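Local coordinates for peptidase family U32 (Geobacillus thermoleovorans, PDB 4HE6), which is of unknown function, being the small all-beta C-terminal domain of a putative U32 family peptidase, at residues A[22-27]-A[71-76]; A[28-33]-A[62-67]; A[41-46]-A[78-83]. One frame throughout, in Å; residues are numbered along the deposited sequence.

In the fold
Contact 1 lies at the heart of the chain and contacts 2 and 3 at its periphery, about 21 Å apart between centres and on opposite sides of the middle. In contact 1 (22-27 with 71-76) two neighbouring strands of the antiparallel sheet are joined by backbone bonds over an apolar face. Contact 2 (28-33 with 62-67) couples the loops that follow strand 21-26 and precede strand 70-74; it keeps one short backbone bridge but adds ions at its outer side, and Gln26 NE2 ties it to contact 1 through Ala64 O. Contact 3 (41-46 with 78-83) has no backbone pairing and relies on apolar side chains and one asparagine.

Contact 1 (A[22-27]-A[71-76]); sequences ATVQQR and VKFKVK
Val24 lays its CG2 methyl against the ring of Phe73, 3.8 Å from CE1 and equally close to CZ, the two side chains crossing at a slant. A chi1 of 50° sets Phe73 CG over its own backbone, and a chi2 of -85° turns the ring, whose CE1 and CZ meet Val24; Phe38 and Ile50 also pack on it. On the same face of the sheet, Ala22 CB meets Val75 CG1 at 3.7 Å, just past the end of strand 70-74. Val75 in turn touches Tyr15 and Phe38. Val71 also turns to this face, but its CG2 lies nearest to the carbonyl oxygen of Val24, while Ile53 packs on it from strand 53-55.

These side chains hang from an antiparallel pair in the middle of the antiparallel sheet of this all-beta domain, with strand 10-16 on the far side of 21-26 and strand 53-55 beyond 70-74. Two hydrogen-bonded pairs, Ala22 with Phe73 and Val24 with Val71, flank the non-hydrogen-bonded pair of Thr23 and Lys72. The bonds of the valine pair are nearly straight: Val24 N to Val71 O is 2.8 Å at 173°, and Val71 N to Val24 O has the same length. At the other end Ala22 N reaches Phe73 O at 2.9 Å, and the return bond from Phe73 N to Ala22 O is 3.1 Å. Between them Lys72 CA comes within 3.2 Å of Ala22 O in a CA-H...O contact. The opposite face carries Thr23 and Lys72 side by side, pointing the same way. Their contact is made by the aliphatic lysine chain, whose CE lies 3.5 Å from Thr23 OG1, and Trp54 touches the same lysine.

Contact 2 (A[28-33]-A[62-67]); sequences NHFRPG and DAARHP. With ACT (acetate ion), chain C.
Ala64 CB sits squarely over the centre of the Phe30 ring in a CH-pi contact, 3.8 Å from the centroid and 13° off the ring normal. Phe30 chi1 of 58° places CG above its own main chain, and the turn about the CB-CG bond presents one ring face to the methyl; Val71 and Ile53 pack on the ring as well. The backbones of these same two residues form a single antiparallel bridge: Ala64 N gives a bond of 2.8 Å to Phe30 O, and Phe30 N makes a weak one back to Ala64 O, which also accepts Gln26 NE2.

Outside this bridge His29 and Arg65 run side by side in the same direction, imidazole and guanidinium planes 70° apart. His29 CD2 lies 3.6 Å from Arg65 CB. Ala63 CB touches both flat groups, 3.6 Å from His29 NE2 and over one face of the guanidinium toward its rim. Both side chains end on an acetate ion. His29 NE2 donates to its OXT at 2.9 Å; Arg65 grips both oxygens, NE donating to O at 2.9 Å and NH2 to OXT at 2.8 Å. Asp62 takes the NH1/NH2 end in a bidentate salt bridge, so NH2 serves both partners, which together would fix the guanidinium's rotation. The acetate probably comes from the crystallisation liquor; no natural ligand is implied. The arrangement is a single antiparallel bridge joining the loop after strand 21-26 to the one before strand 70-74, with a His/Arg pair that binds an anion at its outer side.

Contact 3 (A[41-46]-A[78-83]); sequences PEIENF and PLFPYN
Asn83 ND2 donates to Pro41 O at 3.2 Å, the hydrogen bond that joins the two loops. It is bent, 142° at the hydrogen; Pro41 O lies close to the amide plane of Asn83, while the donor is tilted from the plane of the proline carbonyl. The other end of the amide serves its own loop: Asn83 OD1 accepts Phe80 N at 2.9 Å, the donor standing above the plane of the amide carbonyl. With both ends engaged, the amide's orientation is well defined. Ile43 meets it tip to tip, CG2 3.6 Å from OD1 and CD1 only slightly farther.

Phe80 to Asn83 form a type II beta turn, closed by Asn83 N on Phe80 O, so the side-chain bond to Phe80 N braces the same corner a second time. This turn leads into strand 84-87. The contact thus joins the loop between strands 35-39 and 46-49 to the loop between strands 70-74 and 84-87, with Tyr82 and Asn83 also bonded by their backbones to Val12 of strand 10-16.

Beside the amide, Ile43 and Phe80 slide past each other in opposite directions. Ile43 CG2 approaches the edge of the Phe80 ring, 3.9 Å from CD1, and Glu42 O lies near the ring plane at the same edge, 3.6 Å from CE1. Ile43 CG2 is anti to its carbonyl carbon, whereas a chi1 of 63° places CG1, and a chi2 of 170° extends CD1, which lies 3.9 Å from Leu79 CD2. That leucine methyl also meets the edge of the Phe46 ring, at 3.7 Å from CE2, and Phe38 packs against both Phe46 and Leu79.

Contact 1 (A[22-27]-A[71-76])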
loop_
_atom_site.group_PDB
_atom_site.type_symbol
_atom_site.label_atom_id
_atom_site.label_comp_id
_atom_site.label_asym_id
_atom_site.label_seq_id
_atom_site.Cartn_x
_atom_site.Cartn_y
_atom_site.Cartn_z
ATOM N N ALA A 22 -6.530 -4.023 1.809
ATOM C CA ALA A 22 -6.108 -3.478 0.545
ATOM C C ALA A 22 -5.189 -4.443 -0.213
ATOM O O ALA A 22 -4.418 -5.176 0.440
ATOM C CB ALA A 22 -5.366 -2.164 0.728
ATOM N N THR A 23 -5.281 -4.403 -1.526
ATOM C CA THR A 23 -4.400 -5.099 -2.422
ATOM C C THR A 23 -3.525 -4.070 -3.103
ATOM O O THR A 23 -4.056 -3.104 -3.734
ATOM C CB THR A 23 -5.201 -5.899 -3.468
ATOM O OG1 THR A 23 -6.043 -6.814 -2.779
ATOM C CG2 THR A 23 -4.272 -6.651 -4.410
ATOM N N VAL A 24 -2.213 -4.172 -2.956
ATOM C CA VAL A 24 -1.276 -3.149 -3.393
ATOM C C VAL A 24 -0.170 -3.771 -4.246
ATOM O O VAL A 24 0.415 -4.774 -3.881
ATOM C CB VAL A 24 -0.693 -2.443 -2.139
ATOM C CG1 VAL A 24 0.426 -1.494 -2.559
ATOM C CG2 VAL A 24 -1.798 -1.771 -1.365
ATOM N N GLN A 25 0.098 -3.116 -5.372
ATOM C CA GLN A 25 1.220 -3.492 -6.226
ATOM C C GLN A 25 2.429 -2.703 -5.756
ATOM O O GLN A 25 2.458 -1.479 -5.803
ATOM C CB GLN A 25 0.874 -3.207 -7.666
ATOM C CG GLN A 25 1.962 -3.583 -8.683
ATOM C CD GLN A 25 1.552 -3.192 -10.087
ATOM O OE1 GLN A 25 1.338 -1.985 -10.313
ATOM N NE2 GLN A 25 1.397 -4.102 -11.052
ATOM N N GLN A 26 3.429 -3.413 -5.270
ATOM C CA GLN A 26 4.641 -2.771 -4.758
ATOM C C GLN A 26 5.386 -2.073 -5.877
ATOM O O GLN A 26 5.476 -2.586 -6.991
ATOM C CB GLN A 26 5.521 -3.826 -4.104
ATOM C CG GLN A 26 6.733 -3.302 -3.318
ATOM C CD GLN A 26 7.998 -3.231 -4.117
ATOM O OE1 GLN A 26 8.012 -2.963 -5.308
ATOM N NE2 GLN A 26 9.129 -3.462 -3.433
ATOM N N ARG A 27 5.921 -0.911 -5.553
ATOM C CA ARG A 27 6.881 -0.266 -6.432
ATOM C C ARG A 27 8.241 -0.059 -5.784
ATOM O O ARG A 27 9.225 -0.054 -6.508
ATOM C CB ARG A 27 6.257 1.035 -7.001
ATOM C CG ARG A 27 6.630 1.300 -8.448
ATOM C CD ARG A 27 6.239 0.200 -9.415
ATOM N NE ARG A 27 6.209 0.578 -10.804
ATOM C CZ ARG A 27 5.200 0.966 -11.567
ATOM N NH1 ARG A 27 3.946 1.041 -11.104
ATOM N NH2 ARG A 27 5.403 1.256 -12.827
ATOM N N VAL A 71 0.781 -7.421 -2.935
ATOM C CA VAL A 71 0.728 -7.752 -1.519
ATOM C C VAL A 71 -0.628 -7.228 -0.953
ATOM O O VAL A 71 -1.320 -6.421 -1.592
ATOM C CB VAL A 71 1.916 -7.212 -0.730
ATOM C CG1 VAL A 71 3.204 -7.751 -1.331
ATOM C CG2 VAL A 71 1.915 -5.701 -0.676
ATOM N N LYS A 72 -0.953 -7.699 0.229
ATOM C CA LYS A 72 -2.178 -7.339 0.930
ATOM C C LYS A 72 -1.871 -6.966 2.367
ATOM O O LYS A 72 -0.970 -7.527 2.992
ATOM C CB LYS A 72 -3.144 -8.505 0.876
ATOM C CG LYS A 72 -3.581 -8.859 -0.538
ATOM C CD LYS A 72 -4.558 -10.006 -0.598
ATOM C CE LYS A 72 -5.191 -10.144 -1.983
ATOM N NZ LYS A 72 -6.600 -10.625 -1.827
ATOM N N PHE A 73 -2.654 -6.042 2.901
ATOM C CA PHE A 73 -2.561 -5.640 4.277
ATOM C C PHE A 73 -3.787 -4.811 4.649
ATOM O O PHE A 73 -4.471 -4.252 3.769
ATOM C CB PHE A 73 -1.270 -4.877 4.599
ATOM C CG PHE A 73 -0.923 -3.742 3.707
ATOM C CD1 PHE A 73 -0.228 -3.912 2.522
ATOM C CD2 PHE A 73 -1.308 -2.438 4.082
ATOM C CE1 PHE A 73 0.089 -2.847 1.725
ATOM C CE2 PHE A 73 -0.975 -1.386 3.271
ATOM C CZ PHE A 73 -0.258 -1.581 2.099
ATOM N N LYS A 74 -4.059 -4.729 5.922
ATOM C CA LYS A 74 -5.130 -3.911 6.448
ATOM C C LYS A 74 -4.809 -2.432 6.322
ATOM O O LYS A 74 -3.684 -2.017 6.617
ATOM C CB LYS A 74 -5.408 -4.261 7.912
ATOM C CG LYS A 74 -6.651 -3.685 8.471
ATOM C CD LYS A 74 -7.809 -4.701 8.483
ATOM C CE LYS A 74 -8.473 -4.677 9.845
ATOM N NZ LYS A 74 -7.444 -4.699 10.952
ATOM N N VAL A 75 -5.823 -1.641 5.945
ATOM C CA VAL A 75 -5.672 -0.195 5.937
ATOM C C VAL A 75 -6.723 0.439 6.805
ATOM O O VAL A 75 -7.822 -0.088 7.050
ATOM C CB VAL A 75 -5.670 0.371 4.492
ATOM C CG1 VAL A 75 -4.429 -0.180 3.715
ATOM C CG2 VAL A 75 -6.965 0.078 3.760
ATOM N N LYS A 76 -6.418 1.664 7.249
ATOM C CA LYS A 76 -7.200 2.336 8.260
ATOM C C LYS A 76 -8.382 3.154 7.786
ATOM O O LYS A 76 -9.248 3.518 8.594
ATOM C CB LYS A 76 -6.224 3.238 9.086
ATOM C CG LYS A 76 -5.366 2.407 10.003
ATOM C CD LYS A 76 -6.082 1.545 10.995
ATOM C CE LYS A 76 -7.087 2.232 11.892
ATOM N NZ LYS A 76 -7.879 1.346 12.806
#

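Contact 2 (A[28-33]-A[62-67])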
loop_
_atom_site.group_PDB
_atom_site.type_symbol
_atom_site.label_atom_id
_atom_site.label_comp_id
_atom_site.label_asym_id
_atom_site.label_seq_id
_atom_site.Cartn_x
_atom_site.Cartn_y
_atom_site.Cartn_z
ATOM N N ASN A 28 8.270 0.144 -4.483
ATOM C CA ASN A 28 9.555 0.253 -3.751
ATOM C C ASN A 28 9.378 -0.391 -2.376
ATOM O O ASN A 28 8.258 -0.519 -1.888
ATOM C CB ASN A 28 10.021 1.696 -3.643
ATOM C CG ASN A 28 10.460 2.270 -4.954
ATOM O OD1 ASN A 28 11.558 1.958 -5.453
ATOM N ND2 ASN A 28 9.624 3.058 -5.582
ATOM N N HIS A 29 10.485 -0.738 -1.756
ATOM C CA HIS A 29 10.463 -1.515 -0.526
ATOM C C HIS A 29 9.625 -0.856 0.580
ATOM O O HIS A 29 9.770 0.315 0.887
ATOM C CB HIS A 29 11.908 -1.575 0.006
ATOM C CG HIS A 29 12.177 -2.468 1.134
ATOM N ND1 HIS A 29 11.766 -2.268 2.431
ATOM C CD2 HIS A 29 12.865 -3.644 1.124
ATOM C CE1 HIS A 29 12.194 -3.271 3.171
ATOM N NE2 HIS A 29 12.846 -4.107 2.414
ATOM N N PHE A 30 8.819 -1.675 1.257
ATOM C CA PHE A 30 8.192 -1.269 2.477
ATOM C C PHE A 30 7.979 -2.534 3.335
ATOM O O PHE A 30 8.022 -3.660 2.825
ATOM C CB PHE A 30 6.866 -0.528 2.263
ATOM C CG PHE A 30 5.793 -1.270 1.515
ATOM C CD1 PHE A 30 4.859 -2.025 2.226
ATOM C CD2 PHE A 30 5.692 -1.211 0.164
ATOM C CE1 PHE A 30 3.821 -2.645 1.555
ATOM C CE2 PHE A 30 4.677 -1.833 -0.530
ATOM C CZ PHE A 30 3.752 -2.580 0.176
ATOM N N ARG A 31 7.800 -2.323 4.644
ATOM C CA ARG A 31 7.752 -3.491 5.547
ATOM C C ARG A 31 6.905 -3.125 6.740
ATOM O O ARG A 31 6.630 -1.954 7.041
ATOM C CB ARG A 31 9.148 -3.860 5.970
ATOM C CG ARG A 31 9.807 -2.885 6.917
ATOM C CD ARG A 31 11.221 -3.301 7.315
ATOM N NE ARG A 31 11.775 -2.269 8.195
ATOM C CZ ARG A 31 13.050 -1.968 8.309
ATOM N NH1 ARG A 31 14.003 -2.592 7.609
ATOM N NH2 ARG A 31 13.439 -0.998 9.150
ATOM N N PRO A 32 6.502 -4.158 7.486
ATOM C CA PRO A 32 5.746 -3.895 8.740
ATOM C C PRO A 32 6.511 -2.974 9.668
ATOM O O PRO A 32 7.730 -3.087 9.838
ATOM C CB PRO A 32 5.482 -5.304 9.303
ATOM C CG PRO A 32 5.486 -6.171 8.095
ATOM C CD PRO A 32 6.618 -5.597 7.223
ATOM N N GLY A 33 5.768 -2.056 10.274
ATOM C CA GLY A 33 6.310 -1.033 11.119
ATOM C C GLY A 33 6.581 0.266 10.429
ATOM O O GLY A 33 6.748 1.298 11.099
ATOM N N ASP A 62 8.124 -10.684 5.498
ATOM C CA ASP A 62 8.850 -9.742 6.345
ATOM C C ASP A 62 8.987 -8.377 5.732
ATOM O O ASP A 62 9.105 -7.371 6.457
ATOM C CB ASP A 62 10.239 -10.286 6.744
ATOM C CG ASP A 62 11.221 -10.394 5.630
ATOM O OD1 ASP A 62 10.807 -10.846 4.547
ATOM O OD2 ASP A 62 12.406 -10.014 5.879
ATOM N N ALA A 63 8.916 -8.304 4.421
ATOM C CA ALA A 63 8.984 -7.040 3.694
ATOM C C ALA A 63 8.365 -7.273 2.317
ATOM O O ALA A 63 8.427 -8.385 1.792
ATOM C CB ALA A 63 10.408 -6.531 3.528
ATOM N N ALA A 64 7.871 -6.220 1.697
ATOM C CA ALA A 64 7.492 -6.179 0.287
ATOM C C ALA A 64 8.695 -5.619 -0.455
ATOM O O ALA A 64 8.856 -4.407 -0.611
ATOM C CB ALA A 64 6.246 -5.318 0.094
ATOM N N ARG A 65 9.639 -6.500 -0.803
ATOM C CA ARG A 65 10.950 -6.112 -1.312
ATOM C C ARG A 65 11.131 -6.414 -2.785
ATOM O O ARG A 65 12.216 -6.186 -3.339
ATOM C CB ARG A 65 12.086 -6.771 -0.523
ATOM C CG ARG A 65 12.124 -8.254 -0.664
ATOM C CD ARG A 65 13.399 -8.863 -0.135
ATOM N NE ARG A 65 13.636 -8.519 1.243
ATOM C CZ ARG A 65 13.096 -9.075 2.315
ATOM N NH1 ARG A 65 12.259 -10.077 2.151
ATOM N NH2 ARG A 65 13.365 -8.662 3.548
ATOM N N HIS A 66 10.125 -6.952 -3.487
ATOM C CA HIS A 66 10.238 -7.362 -4.869
ATOM C C HIS A 66 9.384 -6.470 -5.758
ATOM O O HIS A 66 8.161 -6.458 -5.594
ATOM C CB HIS A 66 9.780 -8.787 -5.018
ATOM C CG HIS A 66 10.606 -9.767 -4.285
ATOM N ND1 HIS A 66 11.965 -9.907 -4.471
ATOM C CD2 HIS A 66 10.234 -10.631 -3.345
ATOM C CE1 HIS A 66 12.367 -10.868 -3.652
ATOM N NE2 HIS A 66 11.352 -11.321 -2.964
ATOM N N PRO A 67 10.015 -5.692 -6.624
ATOM C CA PRO A 67 9.257 -4.737 -7.467
ATOM C C PRO A 67 8.087 -5.425 -8.187
ATOM O O PRO A 67 8.208 -6.450 -8.824
ATOM C CB PRO A 67 10.312 -4.204 -8.423
ATOM C CG PRO A 67 11.539 -4.234 -7.575
ATOM C CD PRO A 67 11.466 -5.555 -6.843
HETATM C C ACT C . 15.669 -6.072 2.808
HETATM O O ACT C . 15.726 -6.575 1.677
HETATM O OXT ACT C . 14.635 -6.116 3.512
HETATM C CH3 ACT C . 16.877 -5.364 3.355
#

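Contact 3 (A[41-46]-A[78-83])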
loop_
_atom_site.group_PDB
_atom_site.type_symbol
_atom_site.label_atom_id
_atom_site.label_comp_id
_atom_site.label_asym_id
_atom_site.label_seq_id
_atom_site.Cartn_x
_atom_site.Cartn_y
_atom_site.Cartn_z
ATOM N N PRO A 41 -6.714 11.643 -5.723
ATOM C CA PRO A 41 -7.985 12.282 -5.722
ATOM C C PRO A 41 -9.025 11.273 -5.123
ATOM O O PRO A 41 -8.870 10.051 -5.236
ATOM C CB PRO A 41 -8.269 12.633 -7.180
ATOM C CG PRO A 41 -7.338 11.786 -7.942
ATOM C CD PRO A 41 -6.179 11.438 -7.062
ATOM N N GLU A 42 -10.003 11.915 -4.590
ATOM C CA GLU A 42 -11.234 11.262 -4.110
ATOM C C GLU A 42 -11.083 10.736 -2.687
ATOM O O GLU A 42 -12.072 10.290 -2.141
ATOM C CB GLU A 42 -11.840 10.161 -5.020
ATOM C CG GLU A 42 -11.935 10.556 -6.495
ATOM C CD GLU A 42 -12.736 9.644 -7.362
ATOM O OE1 GLU A 42 -13.957 9.516 -7.070
ATOM O OE2 GLU A 42 -12.248 9.059 -8.349
ATOM N N ILE A 43 -9.874 10.815 -2.109
ATOM C CA ILE A 43 -9.678 10.579 -0.690
ATOM C C ILE A 43 -8.979 11.765 -0.035
ATOM O O ILE A 43 -8.122 12.415 -0.670
ATOM C CB ILE A 43 -8.886 9.287 -0.346
ATOM C CG1 ILE A 43 -7.434 9.304 -0.877
ATOM C CG2 ILE A 43 -9.619 8.046 -0.799
ATOM C CD1 ILE A 43 -6.605 8.166 -0.332
ATOM N N GLU A 44 -9.296 12.007 1.239
ATOM C CA GLU A 44 -8.383 12.774 2.063
ATOM C C GLU A 44 -7.137 11.918 2.292
ATOM O O GLU A 44 -7.266 10.763 2.722
ATOM C CB GLU A 44 -9.014 13.210 3.389
ATOM C CG GLU A 44 -8.028 14.021 4.245
ATOM C CD GLU A 44 -8.575 14.390 5.590
ATOM O OE1 GLU A 44 -9.156 13.524 6.250
ATOM O OE2 GLU A 44 -8.370 15.576 5.966
ATOM N N ASN A 45 -5.972 12.444 2.031
ATOM C CA ASN A 45 -4.753 11.680 2.278
ATOM C C ASN A 45 -4.644 11.347 3.740
ATOM O O ASN A 45 -5.049 12.135 4.613
ATOM C CB ASN A 45 -3.546 12.526 1.863
ATOM C CG ASN A 45 -3.497 12.911 0.418
ATOM O OD1 ASN A 45 -4.329 12.489 -0.407
ATOM N ND2 ASN A 45 -2.536 13.741 0.075
ATOM N N PHE A 46 -4.074 10.177 4.044
ATOM C CA PHE A 46 -3.952 9.764 5.434
ATOM C C PHE A 46 -2.733 8.873 5.599
ATOM O O PHE A 46 -2.237 8.245 4.650
ATOM C CB PHE A 46 -5.220 9.048 5.932
ATOM C CG PHE A 46 -5.448 7.694 5.324
ATOM C CD1 PHE A 46 -5.005 6.516 5.916
ATOM C CD2 PHE A 46 -6.148 7.589 4.120
ATOM C CE1 PHE A 46 -5.223 5.272 5.315
ATOM C CE2 PHE A 46 -6.395 6.351 3.540
ATOM C CZ PHE A 46 -5.966 5.210 4.137
ATOM N N PRO A 78 -10.972 3.694 3.938
ATOM C CA PRO A 78 -11.222 3.206 2.579
ATOM C C PRO A 78 -10.295 3.814 1.565
ATOM O O PRO A 78 -9.823 4.968 1.679
ATOM C CB PRO A 78 -12.678 3.597 2.318
ATOM C CG PRO A 78 -13.317 3.614 3.716
ATOM C CD PRO A 78 -12.212 4.240 4.566
ATOM N N LEU A 79 -10.028 3.023 0.521
ATOM C CA LEU A 79 -9.214 3.349 -0.632
ATOM C C LEU A 79 -9.955 2.996 -1.902
ATOM O O LEU A 79 -10.792 2.087 -1.899
ATOM C CB LEU A 79 -7.896 2.567 -0.612
ATOM C CG LEU A 79 -6.997 2.938 0.556
ATOM C CD1 LEU A 79 -5.825 1.940 0.636
ATOM C CD2 LEU A 79 -6.462 4.353 0.468
ATOM N N PHE A 80 -9.618 3.717 -2.965
ATOM C CA PHE A 80 -10.104 3.334 -4.276
ATOM C C PHE A 80 -8.993 2.758 -5.115
ATOM O O PHE A 80 -7.826 3.083 -4.914
ATOM C CB PHE A 80 -10.662 4.551 -4.987
ATOM C CG PHE A 80 -11.839 5.161 -4.349
ATOM C CD1 PHE A 80 -11.757 6.264 -3.537
ATOM C CD2 PHE A 80 -13.099 4.574 -4.575
ATOM C CE1 PHE A 80 -12.857 6.818 -2.924
ATOM C CE2 PHE A 80 -14.208 5.113 -3.970
ATOM C CZ PHE A 80 -14.103 6.224 -3.160
ATOM N N PRO A 81 -9.308 1.905 -6.075
ATOM C CA PRO A 81 -8.289 1.428 -7.015
ATOM C C PRO A 81 -7.581 2.622 -7.624
ATOM O O PRO A 81 -8.158 3.600 -8.038
ATOM C CB PRO A 81 -9.122 0.674 -8.030
ATOM C CG PRO A 81 -10.314 0.163 -7.248
ATOM C CD PRO A 81 -10.638 1.327 -6.355
ATOM N N TYR A 82 -6.241 2.494 -7.644
ATOM C CA TYR A 82 -5.315 3.425 -8.275
ATOM C C TYR A 82 -5.043 4.678 -7.481
ATOM O O TYR A 82 -4.297 5.542 -7.936
ATOM C CB TYR A 82 -5.639 3.673 -9.783
ATOM C CG TYR A 82 -5.656 2.306 -10.435
ATOM C CD1 TYR A 82 -6.799 1.613 -10.658
ATOM C CD2 TYR A 82 -4.462 1.635 -10.704
ATOM C CE1 TYR A 82 -6.853 0.332 -11.196
ATOM C CE2 TYR A 82 -4.474 0.374 -11.223
ATOM C CZ TYR A 82 -5.647 -0.280 -11.467
ATOM O OH TYR A 82 -5.670 -1.563 -11.976
ATOM N N ASN A 83 -5.554 4.742 -6.213
ATOM C CA ASN A 83 -4.875 5.562 -5.248
ATOM C C ASN A 83 -3.438 5.061 -5.078
ATOM O O ASN A 83 -3.114 3.958 -5.441
ATOM C CB ASN A 83 -5.644 5.591 -3.929
ATOM C CG ASN A 83 -6.961 6.409 -3.982
ATOM O OD1 ASN A 83 -7.908 6.096 -3.301
ATOM N ND2 ASN A 83 -7.098 7.444 -4.808
#